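Local coordinates for protein ethylbenzene dehydrogenase alpha-subunit (Aromatoleum aromaticum, PDB 2IVF) that is the alpha subunit of a molybdenum enzyme of the molybdopterin oxidoreductase family, holding a molybdenum atom, an iron/sulfur cluster and the ligands MGD and MD1, at residues F229-K234 and M457-F462; F386-K391 and I396-V401; F770-M773 and S778-A781; P835-D840 and I937-P942. All coordinates share one frame; numbering follows the deposited sequence.

Contact 1: F229-K234 and M457-F462; sequences FHTFGK and MERSLF
F232 and F462 form a T-shaped (edge-to-face) aromatic pair between two buried helices of the molybdopterin oxidoreductase family region. The ring centroids are 4.8 Å apart and the planes stand at 71°. F232 supplies the edge: its CE2 sits over the centre of the F462 ring, 3.6 Å from F462 CG. A chi1 of -65° points the F462 ring toward helix 226-232, and chi2 sets the turn of its plane. The methyl CG2 of T231 lies over one face of the F232 ring, so this phenyl is packed from its own helix as well.

Beside the rings, T231 OG1 rests 3.6 Å from R459 CG. The polar link here runs through a water, which donates to T231 OG1 and accepts from R459 NE. T231 OG1 also bonds G227 O one turn back. The carbonyls of F814 and E826 hold the guanidinium in place and probably help offset its buried charge. Further out, E458 reaches S448 and the backbone N of G227, and strand 440-444 packs on F462 through I444. At the end of helix 226-232, G233 turns away with positive phi. The bridging water lies 2.8 Å from T231 OG1 and 2.7 Å from R459 NE.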
# COMPACT_ATOMS: atom_id res chain seq x y z
N PHE A 229 -17.78 -9.23 -19.93
CA PHE A 229 -17.99 -8.64 -21.26
C PHE A 229 -18.70 -9.65 -22.12
O PHE A 229 -19.60 -9.33 -22.85
CB PHE A 229 -16.62 -8.28 -21.87
CG PHE A 229 -16.67 -7.25 -22.96
CD1 PHE A 229 -17.30 -6.03 -22.77
CD2 PHE A 229 -15.99 -7.47 -24.13
CE1 PHE A 229 -17.30 -5.09 -23.78
CE2 PHE A 229 -16.00 -6.52 -25.18
CZ PHE A 229 -16.63 -5.33 -24.98
N HIS A 230 -18.28 -10.90 -22.03
CA HIS A 230 -18.82 -11.91 -22.90
C HIS A 230 -20.16 -12.49 -22.46
O HIS A 230 -20.93 -12.93 -23.29
CB HIS A 230 -17.77 -12.97 -23.17
CG HIS A 230 -16.65 -12.45 -24.02
ND1 HIS A 230 -15.45 -13.08 -24.14
CD2 HIS A 230 -16.55 -11.29 -24.75
CE1 HIS A 230 -14.65 -12.37 -24.93
NE2 HIS A 230 -15.29 -11.28 -25.31
N THR A 231 -20.44 -12.41 -21.18
CA THR A 231 -21.70 -12.91 -20.58
C THR A 231 -22.80 -11.87 -20.68
O THR A 231 -23.91 -12.15 -21.17
CB THR A 231 -21.47 -13.29 -19.12
OG1 THR A 231 -20.44 -14.29 -19.04
CG2 THR A 231 -22.75 -13.81 -18.47
N PHE A 232 -22.48 -10.65 -20.27
CA PHE A 232 -23.44 -9.57 -20.19
C PHE A 232 -23.35 -8.55 -21.35
O PHE A 232 -24.24 -7.69 -21.51
CB PHE A 232 -23.25 -8.83 -18.89
CG PHE A 232 -23.26 -9.72 -17.67
CD1 PHE A 232 -24.42 -10.40 -17.29
CD2 PHE A 232 -22.13 -9.85 -16.87
CE1 PHE A 232 -24.44 -11.17 -16.15
CE2 PHE A 232 -22.15 -10.64 -15.72
CZ PHE A 232 -23.31 -11.29 -15.38
N GLY A 233 -22.27 -8.62 -22.12
CA GLY A 233 -22.07 -7.67 -23.23
C GLY A 233 -21.51 -6.37 -22.69
O GLY A 233 -21.38 -5.44 -23.43
N LYS A 234 -21.16 -6.31 -21.39
CA LYS A 234 -20.53 -5.10 -20.85
C LYS A 234 -19.83 -5.39 -19.55
O LYS A 234 -20.08 -6.40 -18.92
CB LYS A 234 -21.54 -3.96 -20.66
CG LYS A 234 -22.50 -4.14 -19.48
CD LYS A 234 -23.61 -5.10 -19.78
CE LYS A 234 -24.72 -5.07 -18.71
NZ LYS A 234 -25.45 -3.75 -18.64
N MET A 457 -12.91 -18.30 -15.84
CA MET A 457 -13.09 -18.19 -14.40
C MET A 457 -14.23 -17.28 -14.03
O MET A 457 -15.01 -17.57 -13.11
CB MET A 457 -11.79 -17.66 -13.79
CG MET A 457 -10.58 -18.63 -14.00
SD MET A 457 -8.91 -17.91 -13.72
CE MET A 457 -9.05 -17.13 -12.12
N GLU A 458 -14.30 -16.12 -14.70
CA GLU A 458 -15.38 -15.17 -14.52
C GLU A 458 -16.71 -15.71 -15.04
O GLU A 458 -17.71 -15.59 -14.37
CB GLU A 458 -15.08 -13.84 -15.24
CG GLU A 458 -13.98 -13.03 -14.56
CD GLU A 458 -13.35 -12.00 -15.50
OE1 GLU A 458 -14.08 -11.53 -16.37
OE2 GLU A 458 -12.13 -11.69 -15.35
N ARG A 459 -16.76 -16.26 -16.25
CA ARG A 459 -18.02 -16.82 -16.73
C ARG A 459 -18.61 -17.83 -15.74
O ARG A 459 -19.82 -17.92 -15.52
CB ARG A 459 -17.82 -17.43 -18.10
CG ARG A 459 -17.54 -16.41 -19.13
CD ARG A 459 -17.14 -17.09 -20.45
NE ARG A 459 -18.23 -17.90 -21.00
CZ ARG A 459 -18.07 -18.89 -21.86
NH1 ARG A 459 -16.86 -19.21 -22.30
NH2 ARG A 459 -19.12 -19.53 -22.31
N SER A 460 -17.73 -18.61 -15.12
CA SER A 460 -18.17 -19.67 -14.23
C SER A 460 -18.74 -19.06 -12.96
O SER A 460 -19.75 -19.52 -12.46
CB SER A 460 -17.01 -20.62 -13.94
OG SER A 460 -16.51 -21.19 -15.11
N LEU A 461 -18.09 -18.02 -12.45
CA LEU A 461 -18.63 -17.29 -11.28
C LEU A 461 -19.98 -16.68 -11.64
O LEU A 461 -20.95 -16.82 -10.90
CB LEU A 461 -17.65 -16.20 -10.80
CG LEU A 461 -18.02 -15.32 -9.59
CD1 LEU A 461 -16.72 -14.74 -8.92
CD2 LEU A 461 -18.97 -14.18 -10.00
N PHE A 462 -20.08 -16.02 -12.79
CA PHE A 462 -21.39 -15.49 -13.17
C PHE A 462 -22.48 -16.52 -13.36
O PHE A 462 -23.66 -16.23 -13.12
CB PHE A 462 -21.25 -14.57 -14.39
CG PHE A 462 -20.45 -13.36 -14.09
CD1 PHE A 462 -20.77 -12.61 -12.99
CD2 PHE A 462 -19.36 -12.97 -14.86
CE1 PHE A 462 -20.03 -11.46 -12.63
CE2 PHE A 462 -18.64 -11.82 -14.51
CZ PHE A 462 -18.95 -11.10 -13.38
O HOH W 1 -20.57 -16.55 -20.72

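Contact 2: F386-K391 and I396-V401; sequences FSARLK and IQVRTV
V398 O accepts the backbone N-H of F386 at 2.8 Å, the shortest bond of this antiparallel pairing. The N-H...O angle is 168°, and the donor approaches nearly straight on to the carbonyl. The return bond, from V398 N to F386 O, is 2.9 Å long, but its donor stands well above the carbonyl plane. F386 and V398 are thus a hydrogen-bonded pair. So are A388 and I396, joined by two bonds of 3.0 Å, A388 N to I396 O and I396 N to A388 O. Between them S387 and Q397 form a non-hydrogen-bonded pair. There the strands draw close enough for CA-H...O contacts, with S387 CA 3.2 Å from I396 O and Q397 CA 3.3 Å from F386 O.

The side chains of F386, A388, I396 and V398 share one face of this beta hairpin. A388 CB meets V398 CG1, and F386 CB meets V398 CG2. Past the paired residues, L390 reaches back and crosses I396 at about a right angle, its CD1 3.8 Å from I396 CD1. I396 CG1 lies between the backbone N and the carbonyl carbon, chi1 54°, and CD1 extends from there to the leucine methyls. S387 and Q397, both exposed, project from the other face.

Strand 395-400 is the middle of a three-stranded antiparallel sheet, with 385-389 on one side and 334-336 on the other. The F386 ring stacks on F359. T400 ends the strand as the N-cap of helix 401-408, its OG1 bonded to E403 N.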
# COMPACT_ATOMS: atom_id res chain seq x y z
N PHE A 386 -35.94 -31.97 -26.92
CA PHE A 386 -37.15 -31.76 -27.67
C PHE A 386 -36.81 -31.86 -29.14
O PHE A 386 -35.67 -32.17 -29.51
CB PHE A 386 -37.73 -30.37 -27.35
CG PHE A 386 -37.90 -30.11 -25.87
CD1 PHE A 386 -39.06 -30.52 -25.21
CD2 PHE A 386 -36.93 -29.43 -25.16
CE1 PHE A 386 -39.23 -30.28 -23.86
CE2 PHE A 386 -37.09 -29.19 -23.80
CZ PHE A 386 -38.25 -29.62 -23.15
N SER A 387 -37.80 -31.61 -29.99
CA SER A 387 -37.59 -31.57 -31.42
C SER A 387 -38.20 -30.31 -32.02
O SER A 387 -39.14 -29.74 -31.48
CB SER A 387 -38.16 -32.82 -32.09
OG SER A 387 -39.15 -33.43 -31.30
N ALA A 388 -37.61 -29.88 -33.14
CA ALA A 388 -38.13 -28.77 -33.93
C ALA A 388 -38.06 -29.14 -35.41
O ALA A 388 -37.08 -29.74 -35.85
CB ALA A 388 -37.32 -27.52 -33.65
N ARG A 389 -39.10 -28.81 -36.17
CA ARG A 389 -39.07 -28.92 -37.63
C ARG A 389 -38.50 -27.65 -38.23
O ARG A 389 -39.01 -26.56 -37.99
CB ARG A 389 -40.47 -29.13 -38.22
CG ARG A 389 -40.84 -30.57 -38.38
CD ARG A 389 -42.33 -30.76 -38.74
NE ARG A 389 -42.77 -32.11 -38.37
CZ ARG A 389 -44.03 -32.55 -38.42
NH1 ARG A 389 -45.01 -31.75 -38.83
NH2 ARG A 389 -44.31 -33.81 -38.07
N LEU A 390 -37.46 -27.79 -39.04
CA LEU A 390 -36.87 -26.65 -39.70
C LEU A 390 -37.67 -26.25 -40.96
O LEU A 390 -38.63 -26.92 -41.36
CB LEU A 390 -35.41 -26.94 -40.03
CG LEU A 390 -34.57 -27.31 -38.80
CD1 LEU A 390 -33.10 -27.41 -39.14
CD2 LEU A 390 -34.77 -26.29 -37.66
N LYS A 391 -37.28 -25.12 -41.56
CA LYS A 391 -37.93 -24.63 -42.76
C LYS A 391 -37.69 -25.59 -43.94
O LYS A 391 -38.43 -25.57 -44.92
CB LYS A 391 -37.49 -23.20 -43.10
CG LYS A 391 -36.01 -22.99 -43.40
CD LYS A 391 -35.79 -21.73 -44.24
CE LYS A 391 -34.38 -21.13 -44.10
NZ LYS A 391 -33.33 -22.05 -43.56
N ILE A 396 -35.10 -31.94 -36.12
CA ILE A 396 -33.88 -32.17 -35.39
C ILE A 396 -34.18 -32.13 -33.91
O ILE A 396 -35.21 -31.60 -33.49
CB ILE A 396 -32.80 -31.12 -35.72
CG1 ILE A 396 -33.35 -29.70 -35.51
CG2 ILE A 396 -32.31 -31.34 -37.16
CD1 ILE A 396 -32.34 -28.61 -35.66
N GLN A 397 -33.27 -32.71 -33.13
CA GLN A 397 -33.30 -32.61 -31.69
C GLN A 397 -32.75 -31.24 -31.31
O GLN A 397 -31.76 -30.78 -31.89
CB GLN A 397 -32.39 -33.67 -31.05
CG GLN A 397 -32.98 -35.08 -30.83
CD GLN A 397 -32.22 -35.82 -29.73
OE1 GLN A 397 -31.72 -35.20 -28.77
NE2 GLN A 397 -32.11 -37.13 -29.86
N VAL A 398 -33.39 -30.60 -30.34
CA VAL A 398 -32.90 -29.37 -29.77
C VAL A 398 -33.01 -29.52 -28.27
O VAL A 398 -33.86 -30.27 -27.78
CB VAL A 398 -33.69 -28.14 -30.25
CG1 VAL A 398 -33.60 -28.01 -31.78
CG2 VAL A 398 -35.15 -28.21 -29.79
N ARG A 399 -32.14 -28.82 -27.54
CA ARG A 399 -32.20 -28.81 -26.10
C ARG A 399 -31.77 -27.45 -25.63
O ARG A 399 -31.12 -26.72 -26.34
CB ARG A 399 -31.32 -29.91 -25.51
CG ARG A 399 -29.84 -29.63 -25.56
CD ARG A 399 -29.03 -30.80 -25.02
NE ARG A 399 -27.59 -30.59 -25.13
CZ ARG A 399 -26.66 -31.54 -24.96
NH1 ARG A 399 -27.00 -32.78 -24.64
NH2 ARG A 399 -25.39 -31.24 -25.11
N THR A 400 -32.13 -27.13 -24.40
CA THR A 400 -31.79 -25.86 -23.82
C THR A 400 -30.30 -25.84 -23.50
O THR A 400 -29.69 -26.90 -23.31
CB THR A 400 -32.58 -25.62 -22.52
OG1 THR A 400 -32.23 -26.61 -21.55
CG2 THR A 400 -34.08 -25.66 -22.77
N VAL A 401 -29.73 -24.64 -23.42
CA VAL A 401 -28.39 -24.50 -22.94
C VAL A 401 -28.27 -25.20 -21.59
O VAL A 401 -27.30 -25.91 -21.35
CB VAL A 401 -28.00 -23.04 -22.77
CG1 VAL A 401 -26.67 -22.92 -22.00
CG2 VAL A 401 -27.93 -22.36 -24.16

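Contact 3: F770-M773 and S778-A781; sequences FLSM and SRYA
S778 meets M773 across the short connection between loop and helix, its CB 4.0 Å from M773 CB. This is local packing of a short helix, 777-781, on the loop that leads into it. The S778 hydroxyl, anti to the carbonyl carbon, bonds Y483 O, which satisfies a buried polar group. The carbonyl oxygen of S778 lies 4.0 Å from M773 CG, alongside the start of the methionine chain.

R779 comes next and makes the broader contact. Its CA is 3.7 Å from M773 CB, so the methionine is packed against helix backbone more than against another side chain. The M773 chain then bends at chi2, -57°, and its end leads away from the helix; the side chain also packs on V786. The arginine chain runs extended to its guanidinium, which turns an edge to S772 OG. These two groups do not bond directly. A water lies 2.9 Å from S772 OG and accepts a weak bond from R779 NH1 at 3.0 Å. G774 binds a side chain from each segment, S772 OG through its N and R779 NH1 through its O.

Y780 points away from the loop and packs on helix 526-540, at D526, E527 and N530. A781 closes the segment, and its carbonyl accepts K234 NZ from the turn after helix 226-232. The short helix thus packs on its own loop through S778 and R779 and on helix 526-540 through Y780, while strand 767-769 precedes the loop.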
# COMPACT_ATOMS: atom_id res chain seq x y z
N PHE A 770 -20.61 11.95 -6.48
CA PHE A 770 -21.11 12.11 -7.83
C PHE A 770 -22.57 11.71 -7.94
O PHE A 770 -23.08 10.86 -7.16
CB PHE A 770 -20.20 11.44 -8.87
CG PHE A 770 -19.99 9.94 -8.72
CD1 PHE A 770 -20.99 9.03 -9.11
CD2 PHE A 770 -18.73 9.45 -8.43
CE1 PHE A 770 -20.74 7.64 -9.07
CE2 PHE A 770 -18.48 8.09 -8.43
CZ PHE A 770 -19.47 7.19 -8.75
N LEU A 771 -23.27 12.35 -8.84
CA LEU A 771 -24.71 12.16 -8.92
C LEU A 771 -25.15 11.29 -10.09
O LEU A 771 -26.33 11.00 -10.28
CB LEU A 771 -25.39 13.51 -9.00
CG LEU A 771 -25.08 14.45 -7.84
CD1 LEU A 771 -25.80 15.76 -8.07
CD2 LEU A 771 -25.53 13.80 -6.53
N SER A 772 -24.19 10.89 -10.90
CA SER A 772 -24.49 10.01 -12.03
C SER A 772 -23.18 9.47 -12.60
O SER A 772 -22.10 9.91 -12.21
CB SER A 772 -25.24 10.74 -13.13
OG SER A 772 -24.37 11.45 -13.95
N MET A 773 -23.30 8.50 -13.52
CA MET A 773 -22.17 7.92 -14.19
C MET A 773 -21.79 8.70 -15.47
O MET A 773 -20.97 8.21 -16.26
CB MET A 773 -22.48 6.44 -14.56
CG MET A 773 -22.64 5.46 -13.42
SD MET A 773 -21.22 5.39 -12.37
CE MET A 773 -21.92 4.52 -10.97
N SER A 778 -20.38 3.63 -18.92
CA SER A 778 -20.86 3.29 -17.58
C SER A 778 -22.31 3.66 -17.33
O SER A 778 -23.00 3.01 -16.56
CB SER A 778 -20.00 3.97 -16.52
OG SER A 778 -18.72 3.42 -16.42
N ARG A 779 -22.75 4.77 -17.90
CA ARG A 779 -24.09 5.22 -17.68
C ARG A 779 -25.08 4.12 -18.04
O ARG A 779 -26.09 3.96 -17.36
CB ARG A 779 -24.40 6.46 -18.50
CG ARG A 779 -25.80 6.90 -18.34
CD ARG A 779 -26.20 7.96 -19.30
NE ARG A 779 -27.50 8.55 -18.96
CZ ARG A 779 -27.74 9.33 -17.90
NH1 ARG A 779 -26.78 9.64 -17.01
NH2 ARG A 779 -28.98 9.82 -17.72
N TYR A 780 -24.77 3.35 -19.10
CA TYR A 780 -25.67 2.32 -19.58
C TYR A 780 -25.26 0.96 -19.08
O TYR A 780 -26.12 0.20 -18.68
CB TYR A 780 -25.73 2.32 -21.11
CG TYR A 780 -26.02 3.68 -21.65
CD1 TYR A 780 -27.32 4.17 -21.65
CD2 TYR A 780 -25.00 4.50 -22.10
CE1 TYR A 780 -27.59 5.43 -22.12
CE2 TYR A 780 -25.26 5.78 -22.57
CZ TYR A 780 -26.56 6.24 -22.57
OH TYR A 780 -26.81 7.53 -23.01
N ALA A 781 -23.94 0.69 -19.03
CA ALA A 781 -23.45 -0.62 -18.65
C ALA A 781 -23.89 -0.94 -17.21
O ALA A 781 -24.30 -2.05 -16.89
CB ALA A 781 -21.91 -0.71 -18.76
O HOH W 2 -26.31 12.37 -15.87

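Contact 4: P835-D840 and I937-P942; sequences PMVGGD and IGMPKP
I937 meets V837 from a backbone with positive phi, 70°, uncommon for a branched residue. Its CB lies 3.7 Å from V837 CG1. The same methyl bridges to M939, 3.8 Å from M939 CG, and the second methyl, V837 CG2, is 4.0 Å from M939 CG. V837 CG1 is anti to the backbone N, chi1 -175°, which puts it in contact with both partners. M939 touches through CG; beyond it the chain bends at chi2 and chi3.

V837 projects from a type II beta turn running from M836 to G839, closed by the bond from G839 N to M836 O at 3.1 Å. G838 and G839 have positive phi, and the backbone angles of each favour glycine. The turn leads towards strand 843-846 of the molybdopterin dinucleotide binding domain, and V837 also packs on V969 of strand 969-975. On the other side, the I937 backbone is gripped by S616 OG and W560 NE1. M939 O is bonded by T965 OG1.

The I937 side chain is about 11 Å from the bound MD1 and the V837 side chain about 13 Å from MGD. The junction is wholly apolar and buried, so its direct cohesion rests on van der Waals packing and the exclusion of water.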
# COMPACT_ATOMS: atom_id res chain seq x y z
N PRO A 835 -2.10 -22.27 -19.29
CA PRO A 835 -1.09 -22.76 -20.21
C PRO A 835 0.31 -22.73 -19.57
O PRO A 835 0.54 -21.96 -18.66
CB PRO A 835 -1.18 -21.76 -21.34
CG PRO A 835 -2.59 -21.39 -21.36
CD PRO A 835 -2.89 -21.19 -19.91
N MET A 836 1.18 -23.62 -20.01
CA MET A 836 2.54 -23.73 -19.46
C MET A 836 3.43 -22.64 -20.05
O MET A 836 4.45 -22.89 -20.68
CB MET A 836 3.10 -25.15 -19.70
CG MET A 836 2.45 -26.16 -18.71
SD MET A 836 3.06 -27.83 -18.93
CE MET A 836 4.52 -27.71 -17.88
N VAL A 837 3.01 -21.40 -19.83
CA VAL A 837 3.78 -20.23 -20.25
C VAL A 837 5.12 -20.23 -19.49
O VAL A 837 5.12 -20.26 -18.26
CB VAL A 837 3.05 -18.93 -19.92
CG1 VAL A 837 3.82 -17.72 -20.48
CG2 VAL A 837 1.54 -18.96 -20.38
N GLY A 838 6.22 -20.14 -20.24
CA GLY A 838 7.55 -20.17 -19.67
C GLY A 838 8.21 -21.54 -19.73
O GLY A 838 9.40 -21.66 -19.48
N GLY A 839 7.44 -22.58 -20.01
CA GLY A 839 8.00 -23.94 -20.15
C GLY A 839 7.57 -24.76 -18.96
O GLY A 839 6.76 -24.33 -18.15
N ASP A 840 8.11 -25.95 -18.86
CA ASP A 840 7.70 -26.87 -17.84
C ASP A 840 8.56 -26.66 -16.61
O ASP A 840 9.61 -27.30 -16.43
CB ASP A 840 7.86 -28.30 -18.36
CG ASP A 840 7.31 -29.31 -17.37
OD1 ASP A 840 6.70 -28.87 -16.37
OD2 ASP A 840 7.52 -30.50 -17.57
N ILE A 937 6.00 -12.86 -20.13
CA ILE A 937 5.66 -13.14 -21.53
C ILE A 937 4.45 -12.43 -22.05
O ILE A 937 4.53 -11.86 -23.13
CB ILE A 937 5.50 -14.66 -21.82
CG1 ILE A 937 6.74 -15.46 -21.39
CG2 ILE A 937 5.18 -14.88 -23.29
CD1 ILE A 937 7.98 -14.79 -21.69
N GLY A 938 3.33 -12.57 -21.36
CA GLY A 938 2.11 -11.85 -21.67
C GLY A 938 1.31 -12.48 -22.78
O GLY A 938 0.74 -11.78 -23.61
N MET A 939 1.27 -13.79 -22.82
CA MET A 939 0.58 -14.50 -23.89
C MET A 939 -0.87 -14.02 -23.95
O MET A 939 -1.60 -14.20 -22.99
CB MET A 939 0.59 -16.01 -23.61
CG MET A 939 1.95 -16.67 -23.58
SD MET A 939 2.81 -16.61 -25.19
CE MET A 939 1.89 -17.80 -26.17
N PRO A 940 -1.29 -13.37 -25.05
CA PRO A 940 -2.67 -12.95 -25.13
C PRO A 940 -3.56 -14.11 -25.51
O PRO A 940 -3.16 -14.94 -26.33
CB PRO A 940 -2.67 -11.89 -26.24
CG PRO A 940 -1.27 -11.63 -26.57
CD PRO A 940 -0.53 -12.88 -26.21
N LYS A 941 -4.77 -14.13 -24.97
CA LYS A 941 -5.71 -15.22 -25.26
C LYS A 941 -6.22 -15.08 -26.68
O LYS A 941 -6.90 -14.11 -26.99
CB LYS A 941 -6.86 -15.27 -24.23
CG LYS A 941 -7.80 -16.46 -24.51
CD LYS A 941 -8.50 -16.94 -23.26
CE LYS A 941 -9.58 -17.97 -23.58
NZ LYS A 941 -10.12 -18.59 -22.33
N PRO A 942 -5.84 -16.01 -27.57
CA PRO A 942 -6.19 -15.84 -28.97
C PRO A 942 -7.69 -15.73 -29.28
O PRO A 942 -8.05 -15.11 -30.27
CB PRO A 942 -5.62 -17.10 -29.63
CG PRO A 942 -4.58 -17.52 -28.78
CD PRO A 942 -5.06 -17.23 -27.37

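Overall arrangement
Contacts 1 and 4 are buried, while contacts 2 and 3 are partly open to solvent. Contact 2 lies furthest out, its centre about 40 Å from the centre of the chain, and is nested within the loop closed by contact 1. Contacts 2 and 3 join neighbours in sequence; contacts 1 and 4 bring together distant parts of the chain. Contacts 1 and 3 touch, through a probable hydrogen bond from K234 NZ to A781 O. Contacts 3 and 4 lie on opposite sides of the chain's centre. The chemistry differs too: aromatic packing with a water in contact 1, backbone bonds in contact 2, methionine packing on helix backbone plus a water bridge with one weak leg in contact 3, and apolar packing alone in contact 4.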